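Local structure of oxidoreductase (Methanosarcina mazei, 3KA7) at residues 155-160 against 298-303; 162-167 against 329-334; 277-282 against 375-380. The protein binds flavin-adenine dinucleotide and is probably an oxidoreductase of the flavin-containing amine oxidoreductase family. One frame throughout, in Å; residues are numbered along the deposited sequence.

In the fold
Following the chain from the N terminus, the first segment reached lies on helix 149-163, which supplies residues 155-160 to interaction 1; its last turn and the loop that follows supply 162-167 to interaction 2. Interaction 1 closes its loop at 298-303. Before that point interaction 3 has already begun at 277-282; interaction 2 closes at 329-334 and interaction 3 last, at 375-380. Every pair of loops therefore crosses, and none is contained in another. Interactions 1 and 2 fix the same helix and its exit to the mixed sheet, while interaction 3 joins strand 280-288, the neighbour of strand 326-334, to the FAD-binding loop. Ser164 OG to Ala280 O links interactions 2 and 3.

Interaction 1: 155-160 against 298-303; sequences ADSFCG and VLLTPY
Ser157 fits into the angle between Leu300 and Pro302, where helix 149-163 packs on the mixed sheet of this flavin-containing amine oxidoreductase fold at the point where strand 298-300 gives way to a loop. The hydroxyl of Ser157 lies against the leucine: OG is 3.4 Å from Leu300 CB, and the branch methyl Leu300 CD2 comes alongside at 3.6 Å from the same OG. The serine meets the proline through carbon, with Ser157 CB 3.8 Å from Pro302 CB and 3.7 Å from Pro302 CA. A small residue suits this place, because the helix and the chain approach to 4.9 Å between the CA atoms of Ser157 and Pro302. The second branch methyl of the leucine reaches one residue further along the helix, Leu300 CD1 lying 4.4 Å from Phe158 CA.

In Ser157, a chi1 of 176° puts OG anti to the backbone N, near Leu300 CB, while Leu300 holds CG anti to its own carbonyl carbon (chi1 -68°).

Further out, the hydroxyl of Ser157 is hydrogen-bonded to Asn308 O, so this buried polar group has a partner in the next strand region of the sheet although its near neighbours are largely carbon. Trp161, also on helix 149-163, packs on Leu300 and extends the apolar seam. Val86 of strand 85-89 also touches Pro302, and Thr301, whose side chain starts away from the helix, bonds through OG1 to Ile307 O. Proline's rigid ring suits a chain leaving the strand and offers carbon to the serine. Thr301 N comes to 3.4 Å from Ser157 OG.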
loop_
_atom_site.group_PDB
_atom_site.type_symbol
_atom_site.label_atom_id
_atom_site.label_comp_id
_atom_site.label_asym_id
_atom_site.label_seq_id
_atom_site.Cartn_x
_atom_site.Cartn_y
_atom_site.Cartn_z
ATOM N N ALA A 155 -6.774 -1.082 17.124
ATOM C CA ALA A 155 -7.195 -1.627 15.819
ATOM C C ALA A 155 -7.378 -0.530 14.776
ATOM O O ALA A 155 -6.959 -0.683 13.621
ATOM C CB ALA A 155 -8.466 -2.427 15.963
ATOM N N ASP A 156 -8.006 0.578 15.167
ATOM C CA ASP A 156 -8.203 1.681 14.216
ATOM C C ASP A 156 -6.870 2.265 13.764
ATOM O O ASP A 156 -6.716 2.674 12.617
ATOM C CB ASP A 156 -9.053 2.799 14.825
ATOM C CG ASP A 156 -10.542 2.556 14.700
ATOM O OD1 ASP A 156 -10.966 1.647 13.943
ATOM O OD2 ASP A 156 -11.299 3.293 15.369
ATOM N N SER A 157 -5.907 2.339 14.678
ATOM C CA SER A 157 -4.584 2.838 14.321
ATOM C C SER A 157 -3.891 1.879 13.345
ATOM O O SER A 157 -3.362 2.288 12.303
ATOM C CB SER A 157 -3.747 3.039 15.579
ATOM O OG SER A 157 -2.431 3.443 15.256
ATOM N N PHE A 158 -3.907 0.594 13.669
ATOM C CA PHE A 158 -3.332 -0.387 12.771
ATOM C C PHE A 158 -3.994 -0.353 11.395
ATOM O O PHE A 158 -3.305 -0.339 10.377
ATOM C CB PHE A 158 -3.433 -1.799 13.352
ATOM C CG PHE A 158 -3.092 -2.859 12.364
ATOM C CD1 PHE A 158 -1.772 -3.125 12.056
ATOM C CD2 PHE A 158 -4.088 -3.556 11.706
ATOM C CE1 PHE A 158 -1.449 -4.101 11.121
ATOM C CE2 PHE A 158 -3.775 -4.526 10.773
ATOM C CZ PHE A 158 -2.449 -4.792 10.478
ATOM N N CYS A 159 -5.326 -0.365 11.369
ATOM C CA CYS A 159 -6.077 -0.383 10.103
ATOM C C CYS A 159 -5.901 0.899 9.285
ATOM O O CYS A 159 -5.835 0.865 8.043
ATOM C CB CYS A 159 -7.561 -0.618 10.366
ATOM S SG CYS A 159 -7.979 -2.315 10.870
ATOM N N GLY A 160 -5.833 2.026 9.980
ATOM C CA GLY A 160 -5.601 3.317 9.338
ATOM C C GLY A 160 -4.229 3.408 8.696
ATOM O O GLY A 160 -4.112 3.775 7.524
ATOM N N VAL A 298 7.534 1.392 12.632
ATOM C CA VAL A 298 6.445 2.358 12.631
ATOM C C VAL A 298 6.137 2.765 14.068
ATOM O O VAL A 298 6.316 1.964 14.982
ATOM C CB VAL A 298 5.186 1.747 11.983
ATOM C CG1 VAL A 298 4.007 2.716 12.058
ATOM C CG2 VAL A 298 5.484 1.337 10.520
ATOM N N LEU A 299 5.729 4.018 14.265
ATOM C CA LEU A 299 5.159 4.471 15.525
ATOM C C LEU A 299 3.660 4.641 15.318
ATOM O O LEU A 299 3.225 5.588 14.669
ATOM C CB LEU A 299 5.763 5.816 15.949
ATOM C CG LEU A 299 5.227 6.476 17.229
ATOM C CD1 LEU A 299 5.674 5.655 18.441
ATOM C CD2 LEU A 299 5.711 7.936 17.350
ATOM N N LEU A 300 2.870 3.714 15.837
ATOM C CA LEU A 300 1.418 3.859 15.761
ATOM C C LEU A 300 0.917 4.846 16.810
ATOM O O LEU A 300 1.435 4.891 17.928
ATOM C CB LEU A 300 0.728 2.502 15.947
ATOM C CG LEU A 300 0.966 1.515 14.803
ATOM C CD1 LEU A 300 0.311 0.173 15.135
ATOM C CD2 LEU A 300 0.440 2.078 13.473
ATOM N N THR A 301 -0.088 5.649 16.455
ATOM C CA THR A 301 -0.548 6.712 17.345
ATOM C C THR A 301 -2.074 6.670 17.506
ATOM O O THR A 301 -2.798 7.447 16.882
ATOM C CB THR A 301 -0.127 8.102 16.810
ATOM O OG1 THR A 301 -0.623 8.271 15.471
ATOM C CG2 THR A 301 1.411 8.251 16.786
ATOM N N PRO A 302 -2.572 5.755 18.348
ATOM C CA PRO A 302 -4.013 5.503 18.384
ATOM C C PRO A 302 -4.867 6.592 19.026
ATOM O O PRO A 302 -6.085 6.601 18.819
ATOM C CB PRO A 302 -4.151 4.175 19.158
ATOM C CG PRO A 302 -2.819 3.816 19.656
ATOM C CD PRO A 302 -1.778 4.757 19.079
ATOM N N TYR A 303 -4.254 7.507 19.781
ATOM C CA TYR A 303 -5.038 8.499 20.529
ATOM C C TYR A 303 -4.923 9.911 19.958
ATOM O O TYR A 303 -4.467 10.838 20.637
ATOM C CB TYR A 303 -4.679 8.453 22.027
ATOM C CG TYR A 303 -5.172 7.167 22.647
ATOM C CD1 TYR A 303 -6.393 7.119 23.298
ATOM C CD2 TYR A 303 -4.435 5.988 22.525
ATOM C CE1 TYR A 303 -6.877 5.929 23.842
ATOM C CE2 TYR A 303 -4.906 4.782 23.068
ATOM C CZ TYR A 303 -6.131 4.765 23.715
ATOM O OH TYR A 303 -6.609 3.589 24.251
#

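Interaction 2: 162-167 against 329-334; sequences ALSLKS and MCHQYV
Tyr333 meets the chain leaving helix 149-163 with both an edge and a face of its ring. At the edge, near the ring plane, Ser164 O lies 3.2 Å from Tyr333 CD1, a favourable neighbour for the slightly positive rim hydrogens of an aromatic. Over one face pass the backbone atoms Leu165 C and Lys166 N, the former 3.9 Å above the plane and displaced toward the rim. Tyr333 thus gives strand 326-334 a broad flat surface against a bare stretch of backbone.

Lys166 approaches the far part of the ring with its aliphatic portion, crossing it at about a right angle: CG is 3.3 Å from Tyr333 CE2. A bend at chi2 (-76°) then sets CD 3.7 Å from the same CE2. Lysine suits this margin because its methylenes pack on the ring while its NZ can make a long, weak ion pair with Asp156. An alanine in place of Tyr333 would probably open a gap beside Leu165 and leave the methylenes of Lys166 free to turn.

Ser164, the first residue after the helix to leave helical angles, with positive phi, has the second-largest share of buried surface. His331 NE2 donates to Ser164 OG over 2.9 Å, and OG lies in the imidazole plane, at the edge of the ring. A water lies 3.0 Å from both Ser164 O and Val334 O and can bridge them, though it has more acceptors in reach than protons.

Ser164 OG is also hydrogen-bonded to Ala280 O, in the strand beside 326-334. Since a carbonyl can only accept, the hydroxyl accepts from His331 NE2 and gives its own proton to Ala280 O; the first of these bonds probably helps fix the turn of the imidazole, whose side chain comes within about 4 Å of the FAD, nearest atoms.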
loop_
_atom_site.group_PDB
_atom_site.type_symbol
_atom_site.label_atom_id
_atom_site.label_comp_id
_atom_site.label_asym_id
_atom_site.label_seq_id
_atom_site.Cartn_x
_atom_site.Cartn_y
_atom_site.Cartn_z
ATOM N N ALA A 162 -1.969 0.755 8.086
ATOM C CA ALA A 162 -1.650 -0.352 7.184
ATOM C C ALA A 162 -2.524 -0.389 5.934
ATOM O O ALA A 162 -2.032 -0.718 4.854
ATOM C CB ALA A 162 -1.766 -1.676 7.918
ATOM N N LEU A 163 -3.808 -0.061 6.091
ATOM C CA LEU A 163 -4.818 -0.274 5.042
ATOM C C LEU A 163 -5.552 1.003 4.608
ATOM O O LEU A 163 -6.292 0.994 3.616
ATOM C CB LEU A 163 -5.871 -1.281 5.517
ATOM C CG LEU A 163 -5.371 -2.594 6.122
ATOM C CD1 LEU A 163 -6.561 -3.451 6.571
ATOM C CD2 LEU A 163 -4.524 -3.337 5.131
ATOM N N SER A 164 -5.348 2.086 5.341
ATOM C CA SER A 164 -6.116 3.320 5.145
ATOM C C SER A 164 -7.629 3.043 5.224
ATOM O O SER A 164 -8.414 3.474 4.368
ATOM C CB SER A 164 -5.716 4.032 3.832
ATOM O OG SER A 164 -5.685 5.450 4.033
ATOM N N LEU A 165 -8.028 2.325 6.272
ATOM C CA LEU A 165 -9.433 1.999 6.533
ATOM C C LEU A 165 -9.710 2.088 8.031
ATOM O O LEU A 165 -8.784 2.042 8.831
ATOM C CB LEU A 165 -9.735 0.568 6.091
ATOM C CG LEU A 165 -9.648 0.291 4.595
ATOM C CD1 LEU A 165 -9.729 -1.208 4.321
ATOM C CD2 LEU A 165 -10.757 1.036 3.916
ATOM N N LYS A 166 -10.983 2.177 8.411
ATOM C CA LYS A 166 -11.335 2.041 9.826
ATOM C C LYS A 166 -11.574 0.573 10.147
ATOM O O LYS A 166 -11.920 -0.202 9.271
ATOM C CB LYS A 166 -12.599 2.831 10.132
ATOM C CG LYS A 166 -12.399 4.317 10.023
ATOM C CD LYS A 166 -11.658 4.846 11.225
ATOM C CE LYS A 166 -12.593 5.034 12.404
ATOM N NZ LYS A 166 -12.127 6.156 13.279
ATOM N N SER A 167 -11.427 0.188 11.410
ATOM C CA SER A 167 -11.595 -1.224 11.756
ATOM C C SER A 167 -13.028 -1.713 11.548
ATOM O O SER A 167 -13.271 -2.924 11.457
ATOM C CB SER A 167 -11.131 -1.498 13.191
ATOM O OG SER A 167 -11.937 -0.802 14.124
HETATM N N MSE A 329 7.519 10.797 8.254
HETATM C CA MSE A 329 6.273 10.836 7.480
HETATM C C MSE A 329 5.094 10.267 8.263
HETATM O O MSE A 329 5.197 9.201 8.868
HETATM C CB MSE A 329 6.445 10.128 6.134
HETATM C CG MSE A 329 7.491 10.805 5.254
HETATM SE SE MSE A 329 7.643 9.997 3.508
HETATM C CE MSE A 329 8.312 8.281 3.999
ATOM N N CYS A 330 3.982 10.995 8.234
ATOM C CA CYS A 330 2.784 10.667 8.992
ATOM C C CYS A 330 1.651 10.303 8.044
ATOM O O CYS A 330 1.524 10.901 6.981
ATOM C CB CYS A 330 2.336 11.882 9.797
ATOM S SG CYS A 330 3.674 12.648 10.763
ATOM N N HIS A 331 0.819 9.348 8.443
ATOM C CA HIS A 331 -0.363 8.990 7.646
ATOM C C HIS A 331 -1.652 9.168 8.427
ATOM O O HIS A 331 -1.740 8.797 9.607
ATOM C CB HIS A 331 -0.324 7.539 7.178
ATOM C CG HIS A 331 -1.406 7.216 6.191
ATOM N ND1 HIS A 331 -1.426 7.743 4.917
ATOM C CD2 HIS A 331 -2.529 6.467 6.308
ATOM C CE1 HIS A 331 -2.507 7.320 4.283
ATOM N NE2 HIS A 331 -3.190 6.537 5.103
ATOM N N GLN A 332 -2.662 9.708 7.760
ATOM C CA GLN A 332 -3.996 9.703 8.323
ATOM C C GLN A 332 -5.016 9.205 7.297
ATOM O O GLN A 332 -5.050 9.666 6.149
ATOM C CB GLN A 332 -4.368 11.085 8.870
ATOM C CG GLN A 332 -4.431 12.183 7.814
ATOM C CD GLN A 332 -4.512 13.586 8.418
ATOM O OE1 GLN A 332 -5.599 14.180 8.501
ATOM N NE2 GLN A 332 -3.372 14.120 8.821
ATOM N N TYR A 333 -5.807 8.224 7.715
ATOM C CA TYR A 333 -6.967 7.762 6.979
ATOM C C TYR A 333 -7.913 8.931 6.706
ATOM O O TYR A 333 -8.116 9.764 7.577
ATOM C CB TYR A 333 -7.690 6.712 7.842
ATOM C CG TYR A 333 -9.152 6.477 7.519
ATOM C CD1 TYR A 333 -9.524 5.733 6.412
ATOM C CD2 TYR A 333 -10.162 6.991 8.332
ATOM C CE1 TYR A 333 -10.860 5.512 6.112
ATOM C CE2 TYR A 333 -11.507 6.762 8.044
ATOM C CZ TYR A 333 -11.842 6.021 6.930
ATOM O OH TYR A 333 -13.162 5.772 6.616
ATOM N N VAL A 334 -8.477 8.984 5.499
ATOM C CA VAL A 334 -9.562 9.924 5.174
ATOM C C VAL A 334 -10.777 9.130 4.705
ATOM O O VAL A 334 -10.685 8.341 3.758
ATOM C CB VAL A 334 -9.144 10.947 4.071
ATOM C CG1 VAL A 334 -10.299 11.866 3.684
ATOM C CG2 VAL A 334 -7.982 11.779 4.551
HETATM O O HOH W 1 -10.177 5.458 3.050
#

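Interaction 3: 277-282 against 375-380; sequences QPSAGI and PVNRAA. With FAD (flavin-adenine dinucleotide), chain B.
The guanidinium of Arg378, on the loop that packs its backbone against Pro278, meets the FAD edge-on, with the phosphorus PA in its plane. Both terminal nitrogens turn to one phosphate oxygen: NH2 bonds weakly to O1A, whereas the modelled 2.3 Å from NH1 to O1A is so short that its exact length is doubtful. Arginine suits a diphosphate, offering charge and two donors at the end of a chain extended from CG to NE. A second flat group, the amide of Gln277, uses its edge too, NE2 donating in plane to a lone pair of Pro278 O at 2.9 Å.

Between these ends the backbones pair. Ser279 N donates to Asn377 O at 2.9 Å with a 158° angle at the hydrogen, and Val376 N donates to Ser279 O, tilted 30° from the carbonyl plane. Ala380 N completes the set on Gln277 O. This is where the mixed sheet meets the FAD site: the chain entering strand 280-288 is bonded to the loop between strands 362-370 and 394-396, which lines the cofactor pocket. Asp399, another FAD-binding residue, accepts from the backbone N of Arg378 and probably helps hold that part of the loop.

Side chains add to the join. Ser279 OG lies between its backbone N and carbonyl carbon (chi1 55°), from where it receives a weak bond from Asn377 N at 3.1 Å. The rings of Pro278 and Pro375 touch through carbon, CB to CB 3.8 Å. Both methyls of Val376 touch the flavin, CG1 3.9 Å from C9 and CG2 3.6 Å from C8M, and CG2 is also 3.6 Å from Gly281 N. Glycine fits beside it, since a CB at Gly281 would come within 3.2 Å of Val376 CG2.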
loop_
_atom_site.group_PDB
_atom_site.type_symbol
_atom_site.label_atom_id
_atom_site.label_comp_id
_atom_site.label_asym_id
_atom_site.label_seq_id
_atom_site.Cartn_x
_atom_site.Cartn_y
_atom_site.Cartn_z
ATOM N N GLN A 277 -14.252 0.603 -4.727
ATOM C CA GLN A 277 -14.136 1.779 -3.899
ATOM C C GLN A 277 -12.678 2.008 -3.479
ATOM O O GLN A 277 -12.121 1.209 -2.727
ATOM C CB GLN A 277 -14.982 1.583 -2.641
ATOM C CG GLN A 277 -14.846 2.713 -1.634
ATOM C CD GLN A 277 -15.280 4.048 -2.190
ATOM O OE1 GLN A 277 -16.444 4.232 -2.574
ATOM N NE2 GLN A 277 -14.349 5.001 -2.233
ATOM N N PRO A 278 -12.075 3.109 -3.940
ATOM C CA PRO A 278 -10.696 3.367 -3.566
ATOM C C PRO A 278 -10.604 3.876 -2.136
ATOM O O PRO A 278 -11.596 4.391 -1.581
ATOM C CB PRO A 278 -10.253 4.455 -4.557
ATOM C CG PRO A 278 -11.519 5.132 -4.975
ATOM C CD PRO A 278 -12.572 4.058 -4.958
ATOM N N SER A 279 -9.431 3.723 -1.540
ATOM C CA SER A 279 -9.207 4.231 -0.195
ATOM C C SER A 279 -8.406 5.524 -0.275
ATOM O O SER A 279 -7.634 5.715 -1.219
ATOM C CB SER A 279 -8.512 3.169 0.657
ATOM O OG SER A 279 -7.309 2.732 0.050
ATOM N N ALA A 280 -8.582 6.404 0.714
ATOM C CA ALA A 280 -7.990 7.748 0.681
ATOM C C ALA A 280 -7.175 8.026 1.937
ATOM O O ALA A 280 -7.386 7.413 2.993
ATOM C CB ALA A 280 -9.089 8.802 0.539
ATOM N N GLY A 281 -6.244 8.961 1.834
ATOM C CA GLY A 281 -5.433 9.305 2.998
ATOM C C GLY A 281 -4.647 10.572 2.744
ATOM O O GLY A 281 -4.540 11.044 1.611
ATOM N N ILE A 282 -4.093 11.117 3.817
ATOM C CA ILE A 282 -3.224 12.278 3.727
ATOM C C ILE A 282 -1.883 11.962 4.380
ATOM O O ILE A 282 -1.842 11.412 5.470
ATOM C CB ILE A 282 -3.832 13.485 4.423
ATOM C CG1 ILE A 282 -5.077 13.961 3.679
ATOM C CG2 ILE A 282 -2.793 14.603 4.529
ATOM C CD1 ILE A 282 -6.019 14.740 4.583
ATOM N N PRO A 375 -5.245 7.261 -5.570
ATOM C CA PRO A 375 -5.638 7.007 -4.184
ATOM C C PRO A 375 -4.544 6.321 -3.385
ATOM O O PRO A 375 -3.436 6.134 -3.875
ATOM C CB PRO A 375 -6.786 6.017 -4.352
ATOM C CG PRO A 375 -6.327 5.179 -5.547
ATOM C CD PRO A 375 -5.581 6.133 -6.454
ATOM N N VAL A 376 -4.865 5.952 -2.151
ATOM C CA VAL A 376 -4.000 5.037 -1.426
ATOM C C VAL A 376 -4.027 3.656 -2.081
ATOM O O VAL A 376 -2.978 3.155 -2.464
ATOM C CB VAL A 376 -4.338 4.953 0.059
ATOM C CG1 VAL A 376 -3.485 3.873 0.708
ATOM C CG2 VAL A 376 -4.090 6.316 0.728
ATOM N N ASN A 377 -5.215 3.046 -2.206
ATOM C CA ASN A 377 -5.407 1.829 -3.031
ATOM C C ASN A 377 -6.598 2.033 -3.953
ATOM O O ASN A 377 -7.563 2.652 -3.551
ATOM C CB ASN A 377 -5.753 0.611 -2.166
ATOM C CG ASN A 377 -4.562 0.062 -1.391
ATOM O OD1 ASN A 377 -3.394 0.366 -1.681
ATOM N ND2 ASN A 377 -4.860 -0.764 -0.400
ATOM N N ARG A 378 -6.546 1.494 -5.166
ATOM C CA ARG A 378 -7.685 1.600 -6.096
ATOM C C ARG A 378 -8.891 0.768 -5.665
ATOM O O ARG A 378 -10.037 1.079 -6.025
ATOM C CB ARG A 378 -7.226 1.248 -7.524
ATOM C CG ARG A 378 -6.194 2.235 -8.039
ATOM C CD ARG A 378 -6.096 2.232 -9.569
ATOM N NE ARG A 378 -5.388 3.428 -10.028
ATOM C CZ ARG A 378 -4.081 3.484 -10.074
ATOM N NH1 ARG A 378 -3.423 2.404 -9.690
ATOM N NH2 ARG A 378 -3.431 4.579 -10.473
ATOM N N ALA A 379 -8.634 -0.293 -4.905
ATOM C CA ALA A 379 -9.692 -1.098 -4.299
ATOM C C ALA A 379 -9.362 -1.245 -2.823
ATOM O O ALA A 379 -8.239 -1.633 -2.469
ATOM C CB ALA A 379 -9.753 -2.463 -4.948
ATOM N N ALA A 380 -10.331 -0.949 -1.964
ATOM C CA ALA A 380 -10.102 -0.980 -0.528
ATOM C C ALA A 380 -9.681 -2.365 -0.108
ATOM O O ALA A 380 -10.231 -3.360 -0.578
ATOM C CB ALA A 380 -11.344 -0.581 0.216
HETATM P PA FAD B . 0.285 2.640 -9.846
HETATM O O1A FAD B . -1.177 2.985 -9.743
HETATM O O2A FAD B . 1.199 3.258 -8.815
HETATM O O5B FAD B . 0.817 3.035 -11.308
HETATM C C5B FAD B . -0.097 3.121 -12.394
HETATM C C4B FAD B . 0.715 3.765 -13.522
HETATM O O4B FAD B . -0.031 3.833 -14.720
HETATM C C3B FAD B . 1.120 5.195 -13.153
HETATM O O3B FAD B . 2.527 5.352 -13.257
HETATM C C2B FAD B . 0.381 6.058 -14.178
HETATM O O2B FAD B . 1.092 7.227 -14.537
HETATM C C1B FAD B . 0.198 5.094 -15.344
HETATM N N9A FAD B . -0.957 5.371 -16.207
HETATM C C8A FAD B . -2.244 5.734 -15.863
HETATM N N7A FAD B . -2.981 5.814 -17.008
HETATM C C5A FAD B . -2.166 5.505 -18.053
HETATM C C6A FAD B . -2.371 5.452 -19.424
HETATM N N6A FAD B . -3.593 5.614 -19.924
HETATM N N1A FAD B . -1.321 5.100 -20.247
HETATM C C2A FAD B . -0.073 4.815 -19.730
HETATM N N3A FAD B . 0.132 4.874 -18.367
HETATM C C4A FAD B . -0.904 5.220 -17.560
HETATM N N1 FAD B . 2.375 0.571 -0.034
HETATM C C2 FAD B . 3.293 -0.142 0.718
HETATM O O2 FAD B . 3.529 -1.325 0.441
HETATM N N3 FAD B . 3.915 0.475 1.792
HETATM C C4 FAD B . 3.628 1.790 2.118
HETATM O O4 FAD B . 4.178 2.344 3.071
HETATM C C4X FAD B . 2.705 2.504 1.369
HETATM N N5 FAD B . 2.398 3.815 1.703
HETATM C C5X FAD B . 1.485 4.517 0.934
HETATM C C6 FAD B . 1.178 5.842 1.246
HETATM C C7 FAD B . 0.278 6.557 0.465
HETATM C C7M FAD B . -0.037 7.986 0.829
HETATM C C8 FAD B . -0.317 5.933 -0.624
HETATM C C8M FAD B . -1.301 6.667 -1.488
HETATM C C9 FAD B . -0.022 4.607 -0.934
HETATM C C9A FAD B . 0.887 3.897 -0.157
HETATM N N10 FAD B . 1.183 2.575 -0.464
HETATM C C10 FAD B . 2.091 1.882 0.288
HETATM C "C1'" FAD B . 0.484 1.858 -1.571
HETATM C "C2'" FAD B . 1.397 1.841 -2.803
HETATM O "O2'" FAD B . 1.944 3.141 -3.005
HETATM C "C3'" FAD B . 0.583 1.405 -4.018
HETATM O "O3'" FAD B . -0.189 0.259 -3.676
HETATM C "C4'" FAD B . 1.395 1.059 -5.263
HETATM O "O4'" FAD B . 2.357 2.049 -5.565
HETATM C "C5'" FAD B . 0.408 0.985 -6.422
HETATM O "O5'" FAD B . 1.074 0.379 -7.502
HETATM P P FAD B . 0.262 -0.081 -8.786
HETATM O O1P FAD B . 0.883 -1.346 -9.326
HETATM O O2P FAD B . -1.228 -0.162 -8.524
HETATM O O3P FAD B . 0.510 1.046 -9.908
#